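Long-range contacts in periplasmic molybdate-binding protein (Azotobacter vinelandii, PDB 1ATG), which binds molybdate and tungstate in a pocket between its two domains, as the periplasmic binding protein that probably serves an ABC-type molybdate transporter: residues Ser36-Val44 / Phe52-Leu63; Asn144-Gln152 / Gly161-Ile169. All coordinates share one frame; numbering follows the deposited sequence. Where two conformers were deposited one is given.

Contact 1 of 2, residues Ser36-Val44 / Phe52-Leu63; sequences SGPVYAQIV and FFSADEKSPEKL. With WO4 (tungstate(VI)ion), chain B; EDO (1,2-ethanediol), chain F.
Ser36 OG accepts a hydrogen bond from Ala55 N (2.9 Å, 159° at the hydrogen) and donates a hydrogen bond to tungstate O4. Its backbone N, at the first turn of helix 36-44, reaches the same oxygen, so two donors of one residue grip O4; chi1 of -65° sets the hydroxyl beside that N. Ala55 adds a methyl group, CB lying 3.5 Å from tungstate O2. Behind this first shell, Asp56 OD1 caps helix 58-65 by accepting from Ser59 N and also accepts a hydrogen bond from Ser54 OG, the two donors meeting it from opposite faces of the carboxylate. The turn that presents Ala55 N is thereby tied to the helix that follows it.

Further out the contact is largely apolar. The Phe52 ring packs against helix 36-44, where Val39 CG1 approaches CE1 to 3.4 Å and Ile43 CD1 lies against CG. Tyr40, with CG anti to the backbone N, lays its ring along helix 58-65: CB and CG rest by Ser59 OG, CE1 meets Leu63 CD2 at 3.5 Å, and Val44 CG2 of its own helix stands over one face near the rim. Lys62 bends at chi3 and crosses the ring at about a right angle, bringing NZ to 4.3 Å from the centroid in an off-centre cation-pi contact; the Tyr40 hydroxyl is hydrogen-bonded to Gln66.

The axes of 36-44 and 58-63 run nearly parallel, 15° apart in direction and 10.1 Å at closest approach. Strand 51-53, which comes between the two helices along the chain, pairs with strands 2-7 and 191-196, while Val39 touches Val5 and Pro116 of helix 116-127 meets Ser36, Ala55 and Asp56.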
loop_
_atom_site.group_PDB
_atom_site.type_symbol
_atom_site.label_atom_id
_atom_site.label_comp_id
_atom_site.label_asym_id
_atom_site.label_seq_id
_atom_site.Cartn_x
_atom_site.Cartn_y
_atom_site.Cartn_z
ATOM N N SER A 36 2.340 4.514 6.079
ATOM C CA SER A 36 1.583 5.752 5.968
ATOM C C SER A 36 1.594 6.598 7.227
ATOM O O SER A 36 1.762 7.825 7.162
ATOM C CB SER A 36 0.125 5.440 5.586
ATOM O OG SER A 36 0.077 4.852 4.286
ATOM N N GLY A 37 1.455 5.979 8.394
ATOM C CA GLY A 37 1.442 6.689 9.673
ATOM C C GLY A 37 2.728 7.458 9.901
ATOM O O GLY A 37 2.736 8.687 10.082
ATOM N N PRO A 38 3.858 6.772 9.930
ATOM C CA PRO A 38 5.150 7.411 10.142
ATOM C C PRO A 38 5.443 8.466 9.090
ATOM O O PRO A 38 6.022 9.522 9.421
ATOM C CB PRO A 38 6.177 6.295 10.142
ATOM C CG PRO A 38 5.409 5.042 10.301
ATOM C CD PRO A 38 3.986 5.298 9.903
ATOM N N VAL A 39 5.082 8.228 7.822
ATOM C CA VAL A 39 5.319 9.253 6.798
ATOM C C VAL A 39 4.485 10.490 7.096
ATOM O O VAL A 39 5.026 11.610 6.993
ATOM C CB VAL A 39 5.065 8.710 5.387
ATOM C CG1 VAL A 39 5.124 9.834 4.354
ATOM C CG2 VAL A 39 6.070 7.633 5.027
ATOM N N TYR A 40 3.242 10.330 7.483
ATOM C CA TYR A 40 2.404 11.448 7.898
ATOM C C TYR A 40 3.114 12.219 9.021
ATOM O O TYR A 40 3.173 13.448 8.965
ATOM C CB TYR A 40 1.060 10.913 8.399
ATOM C CG TYR A 40 0.301 11.921 9.235
ATOM C CD1 TYR A 40 -0.488 12.892 8.628
ATOM C CD2 TYR A 40 0.388 11.926 10.623
ATOM C CE1 TYR A 40 -1.166 13.838 9.375
ATOM C CE2 TYR A 40 -0.287 12.864 11.378
ATOM C CZ TYR A 40 -1.063 13.814 10.751
ATOM O OH TYR A 40 -1.730 14.749 11.516
ATOM N N ALA A 41 3.600 11.488 10.031
ATOM C CA ALA A 41 4.258 12.163 11.156
ATOM C C ALA A 41 5.505 12.896 10.721
ATOM O O ALA A 41 5.792 13.991 11.264
ATOM C CB ALA A 41 4.558 11.173 12.266
ATOM N N GLN A 42 6.271 12.363 9.792
ATOM C CA GLN A 42 7.449 13.026 9.273
ATOM C C GLN A 42 7.039 14.305 8.560
ATOM O O GLN A 42 7.721 15.332 8.719
ATOM C CB GLN A 42 8.212 12.127 8.302
ATOM C CG GLN A 42 8.977 10.985 8.952
ATOM C CD GLN A 42 9.555 10.036 7.920
ATOM O OE1 GLN A 42 10.768 9.927 7.758
ATOM N NE2 GLN A 42 8.672 9.339 7.212
ATOM N N ILE A 43 5.960 14.275 7.779
ATOM C CA ILE A 43 5.505 15.485 7.084
ATOM C C ILE A 43 5.079 16.545 8.085
ATOM O O ILE A 43 5.431 17.724 7.874
ATOM C CB ILE A 43 4.414 15.154 6.052
ATOM C CG1 ILE A 43 5.046 14.317 4.932
ATOM C CG2 ILE A 43 3.772 16.420 5.500
ATOM C CD1 ILE A 43 4.043 13.631 4.016
ATOM N N VAL A 44 4.312 16.184 9.099
ATOM C CA VAL A 44 3.900 17.140 10.132
ATOM C C VAL A 44 5.133 17.695 10.833
ATOM O O VAL A 44 5.130 18.864 11.259
ATOM C CB VAL A 44 2.964 16.483 11.159
ATOM C CG1 VAL A 44 2.713 17.368 12.381
ATOM C CG2 VAL A 44 1.622 16.092 10.547
ATOM N N PHE A 52 3.093 13.281 -1.408
ATOM C CA PHE A 52 2.903 12.127 -0.542
ATOM C C PHE A 52 1.769 11.256 -1.103
ATOM O O PHE A 52 0.659 11.720 -1.277
ATOM C CB PHE A 52 2.555 12.578 0.876
ATOM C CG PHE A 52 2.089 11.541 1.855
ATOM C CD1 PHE A 52 2.596 10.251 1.933
ATOM C CD2 PHE A 52 1.104 11.901 2.763
ATOM C CE1 PHE A 52 2.113 9.361 2.880
ATOM C CE2 PHE A 52 0.633 11.010 3.717
ATOM C CZ PHE A 52 1.145 9.734 3.777
ATOM N N PHE A 53 2.100 9.975 -1.306
ATOM C CA PHE A 53 1.147 8.936 -1.655
ATOM C C PHE A 53 0.879 8.095 -0.395
ATOM O O PHE A 53 1.768 7.366 0.063
ATOM C CB PHE A 53 1.681 8.014 -2.747
ATOM C CG PHE A 53 1.785 8.686 -4.086
ATOM C CD1 PHE A 53 0.681 8.865 -4.893
ATOM C CD2 PHE A 53 3.013 9.148 -4.529
ATOM C CE1 PHE A 53 0.773 9.498 -6.115
ATOM C CE2 PHE A 53 3.128 9.775 -5.767
ATOM C CZ PHE A 53 2.002 9.946 -6.553
ATOM N N SER A 54 -0.314 8.237 0.155
ATOM C CA SER A 54 -0.650 7.432 1.331
ATOM C C SER A 54 -1.318 6.117 0.929
ATOM O O SER A 54 -1.815 6.022 -0.221
ATOM C CB SER A 54 -1.607 8.221 2.223
ATOM O OG SER A 54 -1.784 7.529 3.450
ATOM N N ALA A 55 -1.450 5.167 1.847
ATOM C CA ALA A 55 -2.235 3.965 1.598
ATOM C C ALA A 55 -3.659 4.143 2.123
ATOM O O ALA A 55 -4.429 3.188 2.079
ATOM C CB ALA A 55 -1.601 2.745 2.260
ATOM N N ASP A 56 -4.028 5.338 2.579
ATOM C CA ASP A 56 -5.369 5.610 3.062
ATOM C C ASP A 56 -5.776 7.033 2.664
ATOM O O ASP A 56 -5.092 7.749 1.953
ATOM C CB ASP A 56 -5.469 5.428 4.575
ATOM C CG ASP A 56 -4.693 6.398 5.425
ATOM O OD1 ASP A 56 -4.138 7.405 4.952
ATOM O OD2 ASP A 56 -4.606 6.107 6.665
ATOM N N GLU A 57 -6.958 7.403 3.123
ATOM C CA GLU A 57 -7.525 8.725 2.971
ATOM C C GLU A 57 -7.266 9.540 4.239
ATOM O O GLU A 57 -7.075 10.757 4.176
ATOM C CB GLU A 57 -9.038 8.690 2.773
ATOM C CG GLU A 57 -9.539 7.796 1.662
ATOM C CD GLU A 57 -10.968 8.130 1.273
ATOM O OE1 GLU A 57 -11.128 9.087 0.482
ATOM O OE2 GLU A 57 -11.887 7.455 1.765
ATOM N N LYS A 58 -7.243 8.886 5.394
ATOM C CA LYS A 58 -7.093 9.566 6.675
ATOM C C LYS A 58 -5.869 10.454 6.758
ATOM O O LYS A 58 -6.025 11.628 7.172
ATOM C CB LYS A 58 -7.068 8.535 7.815
ATOM C CG LYS A 58 -6.922 9.119 9.213
ATOM C CD LYS A 58 -6.724 8.025 10.252
ATOM C CE LYS A 58 -5.287 7.534 10.278
ATOM N NZ LYS A 58 -5.072 6.535 11.367
ATOM N N SER A 59 -4.677 9.976 6.418
ATOM C CA SER A 59 -3.481 10.810 6.561
ATOM C C SER A 59 -3.537 12.013 5.645
ATOM O O SER A 59 -3.395 13.141 6.140
ATOM C CB SER A 59 -2.184 10.026 6.506
ATOM O OG SER A 59 -1.987 9.372 7.771
ATOM N N PRO A 60 -3.800 11.871 4.352
ATOM C CA PRO A 60 -3.963 13.016 3.468
ATOM C C PRO A 60 -5.041 13.960 3.966
ATOM O O PRO A 60 -4.853 15.194 3.907
ATOM C CB PRO A 60 -4.327 12.377 2.125
ATOM C CG PRO A 60 -3.581 11.078 2.183
ATOM C CD PRO A 60 -3.846 10.590 3.600
ATOM N N GLU A 61 -6.179 13.490 4.432
ATOM C CA GLU A 61 -7.253 14.336 4.953
ATOM C C GLU A 61 -6.793 15.129 6.168
ATOM O O GLU A 61 -7.031 16.353 6.233
ATOM C CB GLU A 61 -8.475 13.508 5.336
ATOM C CG GLU A 61 -9.280 12.991 4.162
ATOM C CD GLU A 61 -10.294 11.926 4.520
ATOM O OE1 GLU A 61 -10.273 11.404 5.651
ATOM O OE2 GLU A 61 -11.132 11.597 3.647
ATOM N N LYS A 62 -6.084 14.507 7.098
ATOM C CA LYS A 62 -5.551 15.211 8.262
ATOM C C LYS A 62 -4.548 16.271 7.853
ATOM O O LYS A 62 -4.599 17.401 8.378
ATOM C CB LYS A 62 -4.912 14.224 9.242
ATOM C CG LYS A 62 -5.922 13.375 9.992
ATOM C CD LYS A 62 -5.297 12.157 10.642
ATOM C CE LYS A 62 -4.466 12.493 11.867
ATOM N NZ LYS A 62 -3.660 11.320 12.316
ATOM N N LEU A 63 -3.667 15.987 6.901
ATOM C CA LEU A 63 -2.702 16.963 6.422
ATOM C C LEU A 63 -3.422 18.158 5.799
ATOM O O LEU A 63 -3.007 19.308 5.996
ATOM C CB LEU A 63 -1.750 16.346 5.394
ATOM C CG LEU A 63 -0.767 15.323 5.976
ATOM C CD1 LEU A 63 -0.052 14.621 4.837
ATOM C CD2 LEU A 63 0.217 15.988 6.935
HETATM W W WO4 B . 1.403 0.735 3.974
HETATM O O1 WO4 B . 2.900 -0.037 4.539
HETATM O O2 WO4 B . 1.363 0.827 2.248
HETATM O O3 WO4 B . -0.017 -0.180 4.495
HETATM O O4 WO4 B . 1.249 2.376 4.621
HETATM C C1 EDO F . 10.181 7.755 4.795
HETATM O O1 EDO F . 10.035 9.279 4.824
HETATM C C2 EDO F . 11.618 7.218 4.890
HETATM O O2 EDO F . 12.261 7.742 6.219
#

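Contact 2 of 2, residues Asn144-Gln152 / Gly161-Ile169; sequences NSVGQAHSQ and GFVALAQII. With WO4 (tungstate(VI)ion), chain B; SO4 (sulfate ion), chain D; EDO (1,2-ethanediol), chain E.
The anion pocket is lined here by the N terminus of helix 146-154, which packs across strand 160-164 and the turn after it. Val146 N donates to tungstate O1 (2.8 Å) almost straight, at 174°, and Ser145 OG caps the helix by accepting from Gln148 N. Val146 divides its branches: CG1 lies 3.5 Å from tungstate O1, whereas CG2, anti to the backbone N, meets Phe162 O and Val163 CA.

Gln167 reaches back from the turn. Its NE2 donates to Val146 O (3.2 Å) from above the carbonyl plane, on the face opposite His150 N, while OE1 accepts from Ala164 N (2.9 Å), so both ends of the amide are held and its rotation is fixed. Gln167 CB sits over one face of the His150 ring, 4.0 Å from the centroid, and Ile168 CG2 lies at the ring edge. A water joins His150 NE2 to Gln167 O. A leucine here has no amide, and would probably leave Ala164 N without this acceptor and Val146 O with the helix bond from His150 N but no tie to the turn. The amide thus links the turn after the strand to the residue whose backbone N holds the anion, a second-shell support built on neutral dipoles.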
loop_
_atom_site.group_PDB
_atom_site.type_symbol
_atom_site.label_atom_id
_atom_site.label_comp_id
_atom_site.label_asym_id
_atom_site.label_seq_id
_atom_site.Cartn_x
_atom_site.Cartn_y
_atom_site.Cartn_z
ATOM N N ASN A 144 6.391 -3.662 10.401
ATOM C CA ASN A 144 6.289 -2.209 10.533
ATOM C C ASN A 144 5.781 -1.514 9.284
ATOM O O ASN A 144 5.618 -0.302 9.310
ATOM C CB ASN A 144 7.601 -1.595 11.029
ATOM C CG ASN A 144 8.717 -1.703 10.023
ATOM O OD1 ASN A 144 8.545 -2.100 8.869
ATOM N ND2 ASN A 144 9.917 -1.320 10.480
ATOM N N SER A 145 5.461 -2.282 8.246
ATOM C CA SER A 145 4.940 -1.752 6.993
ATOM C C SER A 145 4.475 -2.959 6.176
ATOM O O SER A 145 4.899 -4.084 6.463
ATOM C CB SER A 145 6.009 -0.995 6.217
ATOM O OG SER A 145 6.934 -1.891 5.648
ATOM N N VAL A 146 3.676 -2.700 5.124
ATOM C CA VAL A 146 3.330 -3.839 4.261
ATOM C C VAL A 146 4.522 -4.252 3.421
ATOM O O VAL A 146 4.626 -5.412 2.999
ATOM C CB VAL A 146 2.050 -3.601 3.461
ATOM C CG1 VAL A 146 2.250 -2.687 2.271
ATOM C CG2 VAL A 146 1.454 -4.929 2.991
ATOM N N GLY A 147 5.476 -3.359 3.178
ATOM C CA GLY A 147 6.747 -3.731 2.563
ATOM C C GLY A 147 7.434 -4.817 3.402
ATOM O O GLY A 147 7.887 -5.841 2.881
ATOM N N GLN A 148 7.484 -4.628 4.716
ATOM C CA GLN A 148 8.088 -5.638 5.585
ATOM C C GLN A 148 7.232 -6.892 5.665
ATOM O O GLN A 148 7.786 -8.000 5.627
ATOM C CB GLN A 148 8.369 -5.059 6.969
ATOM C CG GLN A 148 8.984 -6.080 7.922
ATOM C CD GLN A 148 9.454 -5.436 9.209
ATOM O OE1 GLN A 148 8.705 -5.199 10.154
ATOM N NE2 GLN A 148 10.755 -5.129 9.260
ATOM N N ALA A 149 5.895 -6.797 5.701
ATOM C CA ALA A 149 5.062 -7.997 5.698
ATOM C C ALA A 149 5.338 -8.820 4.439
ATOM O O ALA A 149 5.447 -10.041 4.500
ATOM C CB ALA A 149 3.599 -7.612 5.797
ATOM N N HIS A 150 5.419 -8.107 3.304
ATOM C CA HIS A 150 5.726 -8.805 2.056
ATOM C C HIS A 150 7.105 -9.465 2.080
ATOM O O HIS A 150 7.236 -10.615 1.665
ATOM C CB HIS A 150 5.605 -7.821 0.875
ATOM C CG HIS A 150 6.139 -8.433 -0.383
ATOM N ND1 HIS A 150 7.394 -8.119 -0.847
ATOM C CD2 HIS A 150 5.614 -9.352 -1.227
ATOM C CE1 HIS A 150 7.627 -8.825 -1.947
ATOM N NE2 HIS A 150 6.577 -9.576 -2.196
ATOM N N SER A 151 8.119 -8.754 2.561
ATOM C CA SER A 151 9.466 -9.301 2.665
ATOM C C SER A 151 9.498 -10.572 3.512
ATOM O O SER A 151 10.095 -11.597 3.150
ATOM C CB SER A 151 10.403 -8.282 3.349
ATOM O OG SER A 151 11.635 -8.952 3.602
ATOM N N GLN A 152 8.840 -10.508 4.661
ATOM C CA GLN A 152 8.806 -11.650 5.572
ATOM C C GLN A 152 8.115 -12.844 4.958
ATOM O O GLN A 152 8.510 -13.998 5.156
ATOM C CB GLN A 152 8.093 -11.247 6.856
ATOM C CG GLN A 152 8.830 -10.224 7.698
ATOM C CD GLN A 152 10.278 -10.568 7.988
ATOM O OE1 GLN A 152 10.578 -11.617 8.554
ATOM N NE2 GLN A 152 11.206 -9.704 7.590
ATOM N N GLY A 161 1.053 -14.198 4.952
ATOM C CA GLY A 161 1.129 -12.755 5.154
ATOM C C GLY A 161 -0.023 -12.062 4.451
ATOM O O GLY A 161 -0.542 -12.544 3.449
ATOM N N PHE A 162 -0.401 -10.907 5.001
ATOM C CA PHE A 162 -1.359 -10.016 4.347
ATOM C C PHE A 162 -0.568 -8.925 3.644
ATOM O O PHE A 162 0.163 -8.144 4.267
ATOM C CB PHE A 162 -2.353 -9.419 5.332
ATOM C CG PHE A 162 -3.558 -10.264 5.610
ATOM C CD1 PHE A 162 -4.424 -10.614 4.589
ATOM C CD2 PHE A 162 -3.838 -10.716 6.894
ATOM C CE1 PHE A 162 -5.544 -11.378 4.843
ATOM C CE2 PHE A 162 -4.964 -11.463 7.156
ATOM C CZ PHE A 162 -5.827 -11.811 6.131
ATOM N N VAL A 163 -0.650 -8.927 2.304
ATOM C CA VAL A 163 0.153 -8.053 1.467
ATOM C C VAL A 163 -0.697 -7.317 0.442
ATOM O O VAL A 163 -1.908 -7.539 0.354
ATOM C CB VAL A 163 1.270 -8.858 0.759
ATOM C CG1 VAL A 163 2.168 -9.615 1.739
ATOM C CG2 VAL A 163 0.683 -9.837 -0.252
ATOM N N ALA A 164 -0.075 -6.442 -0.317
ATOM C CA ALA A 164 -0.743 -5.732 -1.396
ATOM C C ALA A 164 -0.598 -6.545 -2.673
ATOM O O ALA A 164 0.461 -7.084 -2.987
ATOM C CB ALA A 164 -0.102 -4.366 -1.583
ATOM N N LEU A 165 -1.631 -6.543 -3.510
ATOM C CA LEU A 165 -1.545 -7.267 -4.783
ATOM C C LEU A 165 -0.388 -6.785 -5.621
ATOM O O LEU A 165 0.325 -7.567 -6.262
ATOM C CB LEU A 165 -2.875 -7.123 -5.535
ATOM C CG LEU A 165 -2.917 -7.762 -6.936
ATOM C CD1 LEU A 165 -2.559 -9.235 -6.903
ATOM C CD2 LEU A 165 -4.306 -7.584 -7.547
ATOM N N ALA A 166 -0.118 -5.476 -5.659
ATOM C CA ALA A 166 0.961 -4.928 -6.452
ATOM C C ALA A 166 2.301 -5.551 -6.119
ATOM O O ALA A 166 3.187 -5.617 -6.974
ATOM C CB ALA A 166 1.053 -3.418 -6.227
ATOM N N GLN A 167 2.522 -5.983 -4.875
ATOM C CA GLN A 167 3.794 -6.546 -4.471
ATOM C C GLN A 167 4.035 -7.949 -4.983
ATOM O O GLN A 167 5.179 -8.432 -4.929
ATOM C CB GLN A 167 3.874 -6.571 -2.935
ATOM C CG GLN A 167 3.854 -5.183 -2.317
ATOM C CD GLN A 167 3.713 -5.309 -0.809
ATOM O OE1 GLN A 167 2.802 -5.970 -0.317
ATOM N NE2 GLN A 167 4.614 -4.664 -0.066
ATOM N N ILE A 168 3.003 -8.648 -5.438
ATOM C CA ILE A 168 3.151 -10.044 -5.832
ATOM C C ILE A 168 2.714 -10.351 -7.246
ATOM O O ILE A 168 3.080 -11.416 -7.781
ATOM C CB ILE A 168 2.430 -10.990 -4.845
ATOM C CG1 ILE A 168 0.919 -10.771 -4.820
ATOM C CG2 ILE A 168 3.031 -10.865 -3.448
ATOM C CD1 ILE A 168 0.185 -11.698 -3.858
ATOM N N ILE A 169 1.963 -9.469 -7.883
ATOM C CA ILE A 169 1.482 -9.727 -9.252
ATOM C C ILE A 169 2.655 -9.592 -10.201
ATOM O O ILE A 169 3.504 -8.727 -10.079
ATOM C CB ILE A 169 0.290 -8.824 -9.584
ATOM C CG1 ILE A 169 -0.399 -9.286 -10.876
ATOM C CG2 ILE A 169 0.713 -7.360 -9.732
ATOM C CD1 ILE A 169 -1.728 -8.603 -11.112
HETATM W W WO4 B . 1.403 0.735 3.974
HETATM O O1 WO4 B . 2.900 -0.037 4.539
HETATM O O2 WO4 B . 1.363 0.827 2.248
HETATM O O3 WO4 B . -0.017 -0.180 4.495
HETATM O O4 WO4 B . 1.249 2.376 4.621
HETATM S S SO4 D . 12.484 -6.311 5.908
HETATM O O1 SO4 D . 13.717 -6.450 5.056
HETATM O O2 SO4 D . 11.844 -7.660 6.024
HETATM O O3 SO4 D . 11.538 -5.345 5.261
HETATM O O4 SO4 D . 12.860 -5.813 7.266
HETATM C C1 EDO E . 2.933 -5.011 -13.447
HETATM O O1 EDO E . 4.424 -4.731 -13.685
HETATM C C2 EDO E . 2.635 -6.351 -12.748
HETATM O O2 EDO E . 3.775 -6.621 -11.706
HETATM O O HOH W 1 6.827 -11.143 -4.359
#

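Overall arrangement
From the N terminus, strand 2-7, helix 11-25 and strand 29-34 lead to helix 36-44. Contact 1 closes the short loop from that helix to strand 51-53 and helix 58-65. The chain then passes through strand 75-86 and helix 116-127 before contact 2 closes a second short loop, from helix 146-154 to strand 160-164 and its following turn. The two are in series, neither nested nor crossed, with centres about 19 Å apart and nearest atoms about 5 Å apart. Each belongs to the wall of the tungstate pocket between the two domains, where Ser36 and Val146 donate to different oxygens of one anion alongside Thr8, Asn9 and Tyr117.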